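Local coordinates for protein TRAP-T family transporter, DctP (Periplasmic binding) subunit (Sulfitobacter sp. NAS-14.1, PDB 4PF8) that binds beta-D-galacturonate and, as the periplasmic solute-binding subunit of a TRAP transporter, probably hands it on to the membrane components for uptake, at residues Tyr36-Gly41 and Asp263-Leu268; Gly144-Tyr149 and Leu230-Cys235; Asn208-Glu213 and Gly270-Ala275; Ala221-Leu226 and Gly284-Glu289. All blocks are in the same frame, centred on the assembly; numbering follows the deposited sequence.

How the contacts relate
Contacts 2 and 3 touch the bound galacturonate; contacts 1 and 4 pack the fold around them. Contacts 1 and 3 share helix 248-282: residues 263-268 pack on helix 37-52 and residues 270-275 on helix 209-214, with centres about 12 Å apart. Contact 2 lies nearest the centre of the chain, its centre about 11 Å from that of contact 3. Contact 4 is the outlying one, its centre about 25 Å from that of contact 1, yet its strand 223-230 neighbours strand 146-150 of contact 2 in the same sheet. Along the chain contact 2 is nested within contact 1, while the other pairs interleave, so distant parts of the sequence are brought together in one fold.

Contact 1 of 4, residues Tyr36-Gly41 and Asp263-Leu268; sequences YPVSHG and DLQRKL
With chi1 at -173°, CG of Q265 stands anti to the backbone N, and the bend that follows at chi2 (-93°) lays the amide beside V38, the two side chains pointing the same way. CG of Q265 thereby rests 3.5 Å from the backbone O of P37, while its NE2 passes 4.0 Å from CG2 of V38. Neither approach is a hydrogen bond: NE2 is satisfied instead by the carbonyl of D142. On the next turn of the long helix, CG of L268 sits beside its own backbone N, from where CD1 reaches CB of H40 at 3.6 Å; CB of L268 meets CB of P37 at 3.9 Å. The imidazole of H40 is held by D35, its NE2 bonded to OD1. Proline suits the first turn of helix 37-52, where no backbone N-H is needed. Glycine suits position 41, because CA of G41 lies 4.5 Å from CB of Q265 and a side chain would press on that atom. The interface is thus purely one of packing, with axes 8.5 Å apart and nearly antiparallel at 155°. P37 leans further on W269 and R272 of helix 248-282, V38 touches H32 and N30, and Y36, the N-cap residue, stacks on H32 and bonds to S211, so the start of helix 37-52 lies along the long helix, while Y36 just before it reaches helix 209-214.

Contact 2 of 4, residues Gly144-Tyr149 and Leu230-Cys235; sequences GARSFY and LIIPEC. With GTR (beta-D-galactopyranuronic acid), chain D.
R146 slants over L230 and I232, its CD lying 4.0 Å from CB of L230 and 4.0 Å from CD1 of I232, so two aliphatic residues support the stem of a charged one. The chain then bends at chi3 (69°) and carries the guanidinium up to the sugar, presenting its edge. NH2 donates almost straight to carboxylate oxygen O6A of the galacturonate (2.9 Å, 172°), which lies near the guanidinium plane, while NH1 donates to ring oxygen O5 at 3.0 Å. NE forms a salt bridge with E206, which is likely to limit rotation of the group. Arginine suits this place because its several N-H groups can serve an acid and a ring oxygen together. A methionine in its place would probably leave O6A and O5 of the sugar without these donors and E206 without its positive partner. Elsewhere on the sugar, OE2 of E234 accepts from hydroxyl O2 in a very short bond of 2.5 Å. Beneath the side chains, the backbone N of R146 bonds to O of L230 at 2.8 Å, and CB of A145 packs on CG1 of I231 at 3.8 Å. G144, whose positive phi is easy for glycine, turns its O to a water that also accepts from N of I232. Strand 146-150 lies between 204-207 and 223-230, L230 and I232 rest on F174 of helix 172-179, and E234 opens strand 234-239 of the five-stranded sheet, so the contact lies where the chain passes between the two larger sheets.

Contact 3 of 4, residues Asn208-Glu213 and Gly270-Ala275; sequences NPPSYE and GEREAA. With GTR (beta-D-galactopyranuronic acid), chain D.
The first turn of helix 209-214, which borders the sugar pocket, packs P209 and P210 against R272 and E273 of the long helix 248-282, the axes 8.8 Å apart and inclined at 53°. Prolines fit a helix's opening turn because they need no N-H there. CB of P210 slides past CG of R272 at 4.0 Å, and CD of P209 approaches OE2 of E273 at 3.4 Å. Beyond them, R272 bends at chi2 and crosses E213 at about a right angle, its guanidinium plane 40° from the carboxylate. NH1 gives OE1 of E213 a good bond of 2.8 Å (162°), taken on the syn lone pair and near the guanidinium plane; NE adds a weak one. The hydroxyl of S276 also bonds to both OE1 and NE, while NH2 is bonded to the backbone O of D35. A leucine in place of R272 would probably leave the carboxylate of E213 without its countercharge and the carbonyl of D35 without this donor. At the N-cap, OD1 of N208 receives N of S211 at 2.9 Å, nearly along the C=O axis, and ND2 of the same amide is bonded to the carbonyl of A143. Held at both ends, this amide cannot readily turn, and its ND2 lies 3.3 Å from O1 of the galacturonate. The chemistry is thus divided: an ion pair joins the two helices well away from the sugar, while the cap of helix 209-214 brings the amide of N208 and the hydroxyl of S211 near O1.

Contact 4 of 4, residues Ala221-Leu226 and Gly284-Glu289; sequences AKYYSL and GVEVNE
Y224 is gripped through both its backbone polar atoms by the neighbouring strand: its N donates to O of E286 at 3.0 Å, and its O accepts from N of N288 at 2.9 Å. The ladder continues on either side, with N of E286 bonded to O of K222 and N of L226 to O of N288. Side chains add one more bond. N288 has CG between its backbone N and carbonyl carbon (chi1 69°), which turns the amide toward S225; OG of S225 donates to OD1 at 2.6 Å, in the carbonyl plane and on a lone pair. I155 completes the pair, its N bonded to OG of S225 and its O to ND2 of N288. Small serine and two-ended asparagine suit this exchange. NZ of K222 is bonded to the carbonyls of F218 and G283, and the hydroxyl of Y224 to O of N207. On the face of Y224, V287 and L226, CG1 of V287 meets CD1 of L226 at 3.8 Å; just before the strand, CG1 of V285 meets CB of Y224 at 3.8 Å. Both valines also rest on I280. K222 and Y223 form a classic beta bulge opposite N150 of strand 146-150. G284 ends helix 248-282 in a Schellman motif, directly after which edge strand 286-289 pairs in parallel with 223-230 in a mixed four-stranded sheet.

Contact 1 of 4, residues Tyr36-Gly41 and Asp263-Leu268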
# COMPACT_ATOMS: atom_id res chain seq x y z
N TYR A 36 4.24 -13.84 3.64
CA TYR A 36 4.35 -12.38 3.62
C TYR A 36 3.55 -11.87 4.84
O TYR A 36 2.56 -12.48 5.21
CB TYR A 36 3.77 -11.82 2.32
CG TYR A 36 4.18 -10.40 2.00
CD1 TYR A 36 5.41 -10.14 1.42
CD2 TYR A 36 3.34 -9.34 2.24
CE1 TYR A 36 5.80 -8.85 1.12
CE2 TYR A 36 3.72 -8.03 1.95
CZ TYR A 36 4.96 -7.80 1.38
OH TYR A 36 5.33 -6.49 1.06
N PRO A 37 3.95 -10.76 5.46
CA PRO A 37 3.29 -10.34 6.72
C PRO A 37 1.78 -10.07 6.62
O PRO A 37 1.00 -10.43 7.51
CB PRO A 37 4.03 -9.05 7.09
CG PRO A 37 5.40 -9.28 6.54
CD PRO A 37 5.20 -10.01 5.23
N VAL A 38 1.38 -9.45 5.52
CA VAL A 38 -0.02 -9.22 5.25
C VAL A 38 -0.78 -10.54 5.24
O VAL A 38 -1.83 -10.67 5.84
CB VAL A 38 -0.20 -8.54 3.88
CG1 VAL A 38 -1.68 -8.46 3.51
CG2 VAL A 38 0.45 -7.15 3.88
N SER A 39 -0.23 -11.52 4.52
CA SER A 39 -0.85 -12.83 4.40
C SER A 39 -1.07 -13.49 5.76
O SER A 39 -2.15 -14.04 6.02
CB SER A 39 0.03 -13.72 3.53
OG SER A 39 0.49 -12.98 2.40
N HIS A 40 -0.05 -13.45 6.61
CA HIS A 40 -0.14 -14.05 7.92
C HIS A 40 -1.13 -13.29 8.78
O HIS A 40 -1.89 -13.91 9.56
CB HIS A 40 1.24 -14.11 8.59
CG HIS A 40 2.23 -14.92 7.82
ND1 HIS A 40 2.00 -16.22 7.45
CD2 HIS A 40 3.44 -14.59 7.31
CE1 HIS A 40 3.03 -16.67 6.76
NE2 HIS A 40 3.92 -15.70 6.67
N GLY A 41 -1.15 -11.97 8.63
CA GLY A 41 -2.14 -11.18 9.34
C GLY A 41 -3.57 -11.56 8.98
O GLY A 41 -4.43 -11.71 9.85
N ASP A 263 -2.11 -5.78 15.00
CA ASP A 263 -0.98 -5.82 15.93
C ASP A 263 0.03 -6.87 15.47
O ASP A 263 1.25 -6.62 15.47
CB ASP A 263 -1.43 -6.15 17.34
CG ASP A 263 -2.16 -5.01 18.01
OD1 ASP A 263 -2.02 -3.85 17.54
OD2 ASP A 263 -2.86 -5.27 19.01
N LEU A 264 -0.47 -8.04 15.07
CA LEU A 264 0.39 -9.12 14.60
C LEU A 264 1.11 -8.71 13.32
O LEU A 264 2.33 -8.85 13.22
CB LEU A 264 -0.41 -10.41 14.37
CG LEU A 264 0.36 -11.53 13.67
CD1 LEU A 264 1.48 -12.02 14.57
CD2 LEU A 264 -0.56 -12.66 13.29
N GLN A 265 0.37 -8.18 12.34
CA GLN A 265 1.00 -7.85 11.07
C GLN A 265 2.10 -6.83 11.26
O GLN A 265 3.13 -6.92 10.59
CB GLN A 265 -0.02 -7.32 10.07
CG GLN A 265 0.60 -7.14 8.69
CD GLN A 265 1.14 -5.75 8.42
OE1 GLN A 265 0.99 -4.83 9.22
NE2 GLN A 265 1.78 -5.59 7.26
N ARG A 266 1.87 -5.85 12.11
CA ARG A 266 2.86 -4.79 12.30
C ARG A 266 4.13 -5.36 12.92
O ARG A 266 5.26 -4.93 12.56
CB ARG A 266 2.28 -3.66 13.16
CG ARG A 266 1.23 -2.85 12.43
CD ARG A 266 0.62 -1.82 13.36
NE ARG A 266 -0.34 -0.96 12.67
CZ ARG A 266 -0.92 0.08 13.23
NH1 ARG A 266 -1.79 0.80 12.53
NH2 ARG A 266 -0.65 0.43 14.51
N LYS A 267 3.98 -6.33 13.81
CA LYS A 267 5.14 -6.97 14.43
C LYS A 267 5.89 -7.78 13.37
O LYS A 267 7.12 -7.69 13.27
CB LYS A 267 4.70 -7.83 15.63
CG LYS A 267 5.60 -9.01 15.97
CD LYS A 267 4.88 -9.99 16.92
CE LYS A 267 5.58 -11.35 16.99
NZ LYS A 267 4.90 -12.39 16.14
N LEU A 268 5.16 -8.51 12.54
CA LEU A 268 5.77 -9.31 11.50
C LEU A 268 6.45 -8.41 10.48
O LEU A 268 7.50 -8.76 9.93
CB LEU A 268 4.74 -10.18 10.80
CG LEU A 268 4.12 -11.29 11.66
CD1 LEU A 268 3.05 -12.04 10.89
CD2 LEU A 268 5.16 -12.25 12.19

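Contact 2 of 4, residues Gly144-Tyr149 and Leu230-Cys235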
# COMPACT_ATOMS: atom_id res chain seq x y z
N GLY A 144 5.53 -0.05 5.27
CA GLY A 144 6.80 0.65 5.26
C GLY A 144 6.80 1.83 4.32
O GLY A 144 5.80 2.49 4.16
N ALA A 145 7.97 2.11 3.74
CA ALA A 145 8.13 3.23 2.80
C ALA A 145 8.57 2.68 1.46
O ALA A 145 9.27 1.68 1.39
CB ALA A 145 9.19 4.21 3.31
N ARG A 146 8.15 3.33 0.38
CA ARG A 146 8.47 2.90 -0.97
C ARG A 146 9.68 3.64 -1.50
O ARG A 146 9.79 4.85 -1.30
CB ARG A 146 7.27 3.14 -1.88
CG ARG A 146 6.02 2.42 -1.41
CD ARG A 146 4.78 2.83 -2.22
NE ARG A 146 4.77 2.36 -3.60
CZ ARG A 146 4.21 1.23 -4.03
NH1 ARG A 146 3.62 0.40 -3.18
NH2 ARG A 146 4.20 0.93 -5.31
N SER A 147 10.57 2.91 -2.17
CA SER A 147 11.80 3.47 -2.74
C SER A 147 11.99 2.95 -4.16
O SER A 147 11.49 1.88 -4.51
CB SER A 147 13.01 3.08 -1.90
OG SER A 147 12.95 3.71 -0.63
N PHE A 148 12.72 3.71 -4.97
CA PHE A 148 12.93 3.32 -6.37
C PHE A 148 13.88 2.16 -6.54
O PHE A 148 14.92 2.10 -5.88
CB PHE A 148 13.48 4.51 -7.17
CG PHE A 148 12.46 5.58 -7.44
CD1 PHE A 148 11.43 5.36 -8.32
CD2 PHE A 148 12.54 6.80 -6.80
CE1 PHE A 148 10.47 6.34 -8.55
CE2 PHE A 148 11.60 7.78 -7.02
CZ PHE A 148 10.56 7.55 -7.90
N TYR A 149 13.56 1.28 -7.48
CA TYR A 149 14.51 0.31 -7.97
C TYR A 149 14.50 0.30 -9.47
O TYR A 149 13.46 0.54 -10.09
CB TYR A 149 14.24 -1.09 -7.41
CG TYR A 149 12.82 -1.59 -7.44
CD1 TYR A 149 12.34 -2.32 -8.52
CD2 TYR A 149 11.97 -1.36 -6.37
CE1 TYR A 149 11.07 -2.83 -8.52
CE2 TYR A 149 10.70 -1.85 -6.37
CZ TYR A 149 10.24 -2.58 -7.43
OH TYR A 149 8.96 -3.11 -7.39
N LEU A 230 7.23 7.58 -0.44
CA LEU A 230 5.81 7.37 -0.15
C LEU A 230 5.74 6.42 1.03
O LEU A 230 6.55 5.49 1.15
CB LEU A 230 5.06 6.72 -1.32
CG LEU A 230 4.74 7.62 -2.52
CD1 LEU A 230 4.44 6.74 -3.72
CD2 LEU A 230 3.59 8.52 -2.16
N ILE A 231 4.77 6.67 1.90
CA ILE A 231 4.44 5.78 3.01
C ILE A 231 2.93 5.61 2.90
O ILE A 231 2.18 6.54 3.19
CB ILE A 231 4.81 6.37 4.36
CG1 ILE A 231 6.34 6.46 4.51
CG2 ILE A 231 4.19 5.58 5.50
CD1 ILE A 231 6.80 7.34 5.67
N ILE A 232 2.52 4.43 2.44
CA ILE A 232 1.12 4.22 2.07
C ILE A 232 0.54 3.13 2.96
O ILE A 232 0.90 1.98 2.85
CB ILE A 232 0.96 3.87 0.58
CG1 ILE A 232 1.56 5.00 -0.28
CG2 ILE A 232 -0.50 3.71 0.23
CD1 ILE A 232 1.34 4.84 -1.69
N PRO A 233 -0.35 3.53 3.88
CA PRO A 233 -0.96 2.52 4.75
C PRO A 233 -1.83 1.57 3.98
O PRO A 233 -2.26 1.90 2.88
CB PRO A 233 -1.85 3.34 5.69
CG PRO A 233 -1.43 4.77 5.50
CD PRO A 233 -0.90 4.87 4.12
N GLU A 234 -2.07 0.39 4.55
CA GLU A 234 -2.98 -0.57 3.95
C GLU A 234 -4.10 -0.80 4.93
O GLU A 234 -3.94 -0.58 6.13
CB GLU A 234 -2.24 -1.86 3.63
CG GLU A 234 -0.98 -1.51 2.88
CD GLU A 234 -0.41 -2.63 2.07
OE1 GLU A 234 -0.55 -3.80 2.47
OE2 GLU A 234 0.20 -2.30 1.02
N CYS A 235 -5.24 -1.20 4.42
CA CYS A 235 -6.41 -1.33 5.25
C CYS A 235 -6.94 -2.75 5.17
O CYS A 235 -7.24 -3.23 4.07
CB CYS A 235 -7.43 -0.32 4.79
SG CYS A 235 -8.92 -0.33 5.75
C1 GTR D . 2.74 -3.07 -2.27
C2 GTR D . 1.39 -3.11 -1.65
C3 GTR D . 0.47 -3.83 -2.61
C4 GTR D . 0.40 -3.12 -3.96
C5 GTR D . 1.83 -3.03 -4.46
C6 GTR D . 1.89 -2.24 -5.76
O1 GTR D . 3.67 -2.32 -1.42
O2 GTR D . 1.49 -3.86 -0.41
O3 GTR D . -0.86 -3.78 -2.04
O4 GTR D . -0.12 -1.80 -3.73
O5 GTR D . 2.70 -2.40 -3.50
O6A GTR D . 2.95 -1.58 -5.94
O6B GTR D . 0.99 -2.41 -6.62
O HOH W 1 4.29 2.27 1.60
O HOH W 2 3.03 1.87 4.97

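Contact 3 of 4, residues Asn208-Glu213 and Gly270-Ala275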
# COMPACT_ATOMS: atom_id res chain seq x y z
N ASN A 208 8.43 -1.00 -1.19
CA ASN A 208 9.11 -1.31 0.06
C ASN A 208 9.96 -2.56 -0.11
O ASN A 208 9.90 -3.26 -1.13
CB ASN A 208 8.06 -1.46 1.19
CG ASN A 208 7.01 -2.53 0.87
OD1 ASN A 208 7.35 -3.63 0.44
ND2 ASN A 208 5.73 -2.22 1.12
N PRO A 209 10.84 -2.82 0.87
CA PRO A 209 11.80 -3.90 0.63
C PRO A 209 11.14 -5.29 0.54
O PRO A 209 11.50 -6.07 -0.34
CB PRO A 209 12.78 -3.76 1.81
CG PRO A 209 12.71 -2.28 2.14
CD PRO A 209 11.27 -1.93 1.97
N PRO A 210 10.15 -5.59 1.38
CA PRO A 210 9.54 -6.92 1.22
C PRO A 210 8.84 -7.15 -0.13
O PRO A 210 8.85 -8.27 -0.66
CB PRO A 210 8.54 -6.97 2.38
CG PRO A 210 9.17 -6.09 3.44
CD PRO A 210 9.68 -4.93 2.62
N SER A 211 8.23 -6.12 -0.68
CA SER A 211 7.61 -6.25 -2.01
C SER A 211 8.64 -6.44 -3.10
O SER A 211 8.49 -7.27 -3.96
CB SER A 211 6.75 -5.02 -2.32
OG SER A 211 5.54 -5.01 -1.58
N TYR A 212 9.69 -5.63 -3.05
CA TYR A 212 10.80 -5.69 -4.01
C TYR A 212 11.47 -7.06 -4.00
O TYR A 212 11.84 -7.59 -5.05
CB TYR A 212 11.77 -4.56 -3.63
CG TYR A 212 13.08 -4.47 -4.36
CD1 TYR A 212 13.16 -4.42 -5.74
CD2 TYR A 212 14.27 -4.33 -3.64
CE1 TYR A 212 14.36 -4.30 -6.38
CE2 TYR A 212 15.48 -4.21 -4.27
CZ TYR A 212 15.52 -4.17 -5.62
OH TYR A 212 16.76 -4.04 -6.21
N GLU A 213 11.62 -7.62 -2.80
CA GLU A 213 12.22 -8.94 -2.62
C GLU A 213 11.27 -10.10 -2.95
O GLU A 213 11.65 -10.99 -3.72
CB GLU A 213 12.70 -9.08 -1.16
CG GLU A 213 13.33 -10.41 -0.83
CD GLU A 213 12.34 -11.35 -0.19
OE1 GLU A 213 11.62 -10.91 0.74
OE2 GLU A 213 12.27 -12.52 -0.63
N GLY A 270 8.03 -5.47 10.81
CA GLY A 270 9.36 -5.04 11.23
C GLY A 270 10.43 -6.09 10.96
O GLY A 270 11.49 -5.82 10.37
N GLU A 271 10.13 -7.32 11.37
CA GLU A 271 11.02 -8.45 11.18
C GLU A 271 11.28 -8.71 9.69
O GLU A 271 12.44 -8.87 9.26
CB GLU A 271 10.36 -9.64 11.88
CG GLU A 271 10.61 -11.05 11.43
CD GLU A 271 9.72 -12.01 12.23
OE1 GLU A 271 9.06 -12.91 11.65
OE2 GLU A 271 9.64 -11.81 13.46
N ARG A 272 10.22 -8.71 8.87
CA ARG A 272 10.36 -8.95 7.45
C ARG A 272 11.09 -7.86 6.68
O ARG A 272 11.84 -8.15 5.75
CB ARG A 272 8.97 -9.18 6.81
CG ARG A 272 9.00 -9.55 5.35
CD ARG A 272 9.82 -10.79 5.10
NE ARG A 272 9.91 -11.07 3.68
CZ ARG A 272 9.10 -11.90 3.02
NH1 ARG A 272 9.25 -12.06 1.71
NH2 ARG A 272 8.13 -12.54 3.66
N GLU A 273 10.90 -6.61 7.06
CA GLU A 273 11.61 -5.53 6.38
C GLU A 273 13.12 -5.72 6.45
O GLU A 273 13.81 -5.66 5.42
CB GLU A 273 11.17 -4.17 6.94
CG GLU A 273 11.46 -3.00 6.00
CD GLU A 273 10.31 -1.99 5.96
OE1 GLU A 273 10.07 -1.32 6.98
OE2 GLU A 273 9.64 -1.86 4.92
N ALA A 274 13.63 -6.04 7.64
CA ALA A 274 15.05 -6.32 7.79
C ALA A 274 15.48 -7.59 7.06
O ALA A 274 16.54 -7.61 6.42
CB ALA A 274 15.41 -6.42 9.28
N ALA A 275 14.67 -8.64 7.14
CA ALA A 275 15.00 -9.91 6.52
C ALA A 275 15.07 -9.75 5.00
O ALA A 275 15.97 -10.29 4.34
CB ALA A 275 13.99 -10.96 6.89
C1 GTR D . 2.74 -3.07 -2.27
C2 GTR D . 1.39 -3.11 -1.65
C3 GTR D . 0.47 -3.83 -2.61
C4 GTR D . 0.40 -3.12 -3.96
C5 GTR D . 1.83 -3.03 -4.46
C6 GTR D . 1.89 -2.24 -5.76
O1 GTR D . 3.67 -2.32 -1.42
O2 GTR D . 1.49 -3.86 -0.41
O3 GTR D . -0.86 -3.78 -2.04
O4 GTR D . -0.12 -1.80 -3.73
O5 GTR D . 2.70 -2.40 -3.50
O6A GTR D . 2.95 -1.58 -5.94
O6B GTR D . 0.99 -2.41 -6.62

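Contact 4 of 4, residues Ala221-Leu226 and Gly284-Glu289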
# COMPACT_ATOMS: atom_id res chain seq x y z
N ALA A 221 16.10 -5.93 -11.28
CA ALA A 221 16.38 -4.50 -11.14
C ALA A 221 17.33 -4.37 -9.95
O ALA A 221 16.89 -4.35 -8.79
CB ALA A 221 15.09 -3.72 -10.91
N LYS A 222 18.62 -4.30 -10.23
CA LYS A 222 19.64 -4.46 -9.20
C LYS A 222 20.13 -3.19 -8.54
O LYS A 222 21.07 -3.25 -7.75
CB LYS A 222 20.84 -5.24 -9.76
CG LYS A 222 20.49 -6.55 -10.49
CD LYS A 222 19.80 -7.60 -9.62
CE LYS A 222 20.75 -8.26 -8.61
NZ LYS A 222 20.06 -9.32 -7.80
N TYR A 223 19.50 -2.04 -8.83
CA TYR A 223 19.78 -0.80 -8.10
C TYR A 223 18.57 -0.44 -7.26
O TYR A 223 17.48 -0.33 -7.78
CB TYR A 223 20.09 0.33 -9.06
CG TYR A 223 21.29 0.08 -9.92
CD1 TYR A 223 22.56 0.21 -9.39
CD2 TYR A 223 21.15 -0.31 -11.24
CE1 TYR A 223 23.68 -0.05 -10.18
CE2 TYR A 223 22.28 -0.57 -12.03
CZ TYR A 223 23.52 -0.43 -11.48
OH TYR A 223 24.64 -0.67 -12.25
N TYR A 224 18.78 -0.27 -5.96
CA TYR A 224 17.69 0.12 -5.04
C TYR A 224 18.16 1.38 -4.33
O TYR A 224 19.22 1.38 -3.68
CB TYR A 224 17.46 -1.01 -4.02
CG TYR A 224 16.17 -0.96 -3.19
CD1 TYR A 224 15.02 -0.41 -3.69
CD2 TYR A 224 16.12 -1.53 -1.92
CE1 TYR A 224 13.83 -0.41 -2.96
CE2 TYR A 224 14.95 -1.53 -1.19
CZ TYR A 224 13.81 -0.96 -1.73
OH TYR A 224 12.61 -0.94 -1.00
N SER A 225 17.39 2.45 -4.50
CA SER A 225 17.77 3.77 -4.04
C SER A 225 16.71 4.20 -3.02
O SER A 225 15.54 4.36 -3.37
CB SER A 225 17.85 4.73 -5.20
OG SER A 225 18.77 4.24 -6.19
N LEU A 226 17.14 4.39 -1.78
CA LEU A 226 16.22 4.53 -0.66
C LEU A 226 15.65 5.95 -0.49
O LEU A 226 15.87 6.63 0.52
CB LEU A 226 16.86 4.01 0.64
CG LEU A 226 17.29 2.54 0.60
CD1 LEU A 226 18.07 2.18 1.87
CD2 LEU A 226 16.11 1.59 0.40
N GLY A 284 23.22 -9.31 -4.20
CA GLY A 284 24.05 -8.48 -5.06
C GLY A 284 23.47 -7.15 -5.49
O GLY A 284 24.04 -6.46 -6.34
N VAL A 285 22.32 -6.78 -4.94
CA VAL A 285 21.75 -5.49 -5.26
C VAL A 285 22.66 -4.40 -4.74
O VAL A 285 23.21 -4.52 -3.64
CB VAL A 285 20.36 -5.34 -4.62
CG1 VAL A 285 19.83 -3.90 -4.74
CG2 VAL A 285 19.37 -6.31 -5.27
N GLU A 286 22.82 -3.35 -5.54
CA GLU A 286 23.52 -2.16 -5.10
C GLU A 286 22.51 -1.23 -4.46
O GLU A 286 21.66 -0.65 -5.15
CB GLU A 286 24.19 -1.45 -6.27
CG GLU A 286 24.80 -0.12 -5.86
CD GLU A 286 25.67 -0.21 -4.61
OE1 GLU A 286 25.76 0.80 -3.86
OE2 GLU A 286 26.28 -1.29 -4.39
N VAL A 287 22.61 -1.10 -3.14
CA VAL A 287 21.72 -0.24 -2.37
C VAL A 287 22.40 1.08 -2.09
O VAL A 287 23.56 1.11 -1.66
CB VAL A 287 21.32 -0.89 -1.04
CG1 VAL A 287 20.36 0.02 -0.28
CG2 VAL A 287 20.67 -2.25 -1.29
N ASN A 288 21.73 2.18 -2.39
CA ASN A 288 22.24 3.49 -1.98
C ASN A 288 21.23 4.28 -1.16
O ASN A 288 20.02 4.19 -1.41
CB ASN A 288 22.71 4.33 -3.17
CG ASN A 288 21.58 4.77 -4.07
OD1 ASN A 288 21.02 3.99 -4.84
ND2 ASN A 288 21.26 6.06 -4.02
N GLU A 289 21.73 5.00 -0.18
CA GLU A 289 20.91 5.90 0.62
C GLU A 289 20.88 7.26 -0.05
O GLU A 289 21.70 7.56 -0.93
CB GLU A 289 21.44 6.03 2.03
CG GLU A 289 21.38 4.75 2.83
CD GLU A 289 22.03 4.90 4.19
OE1 GLU A 289 21.30 5.25 5.15
OE2 GLU A 289 23.26 4.70 4.30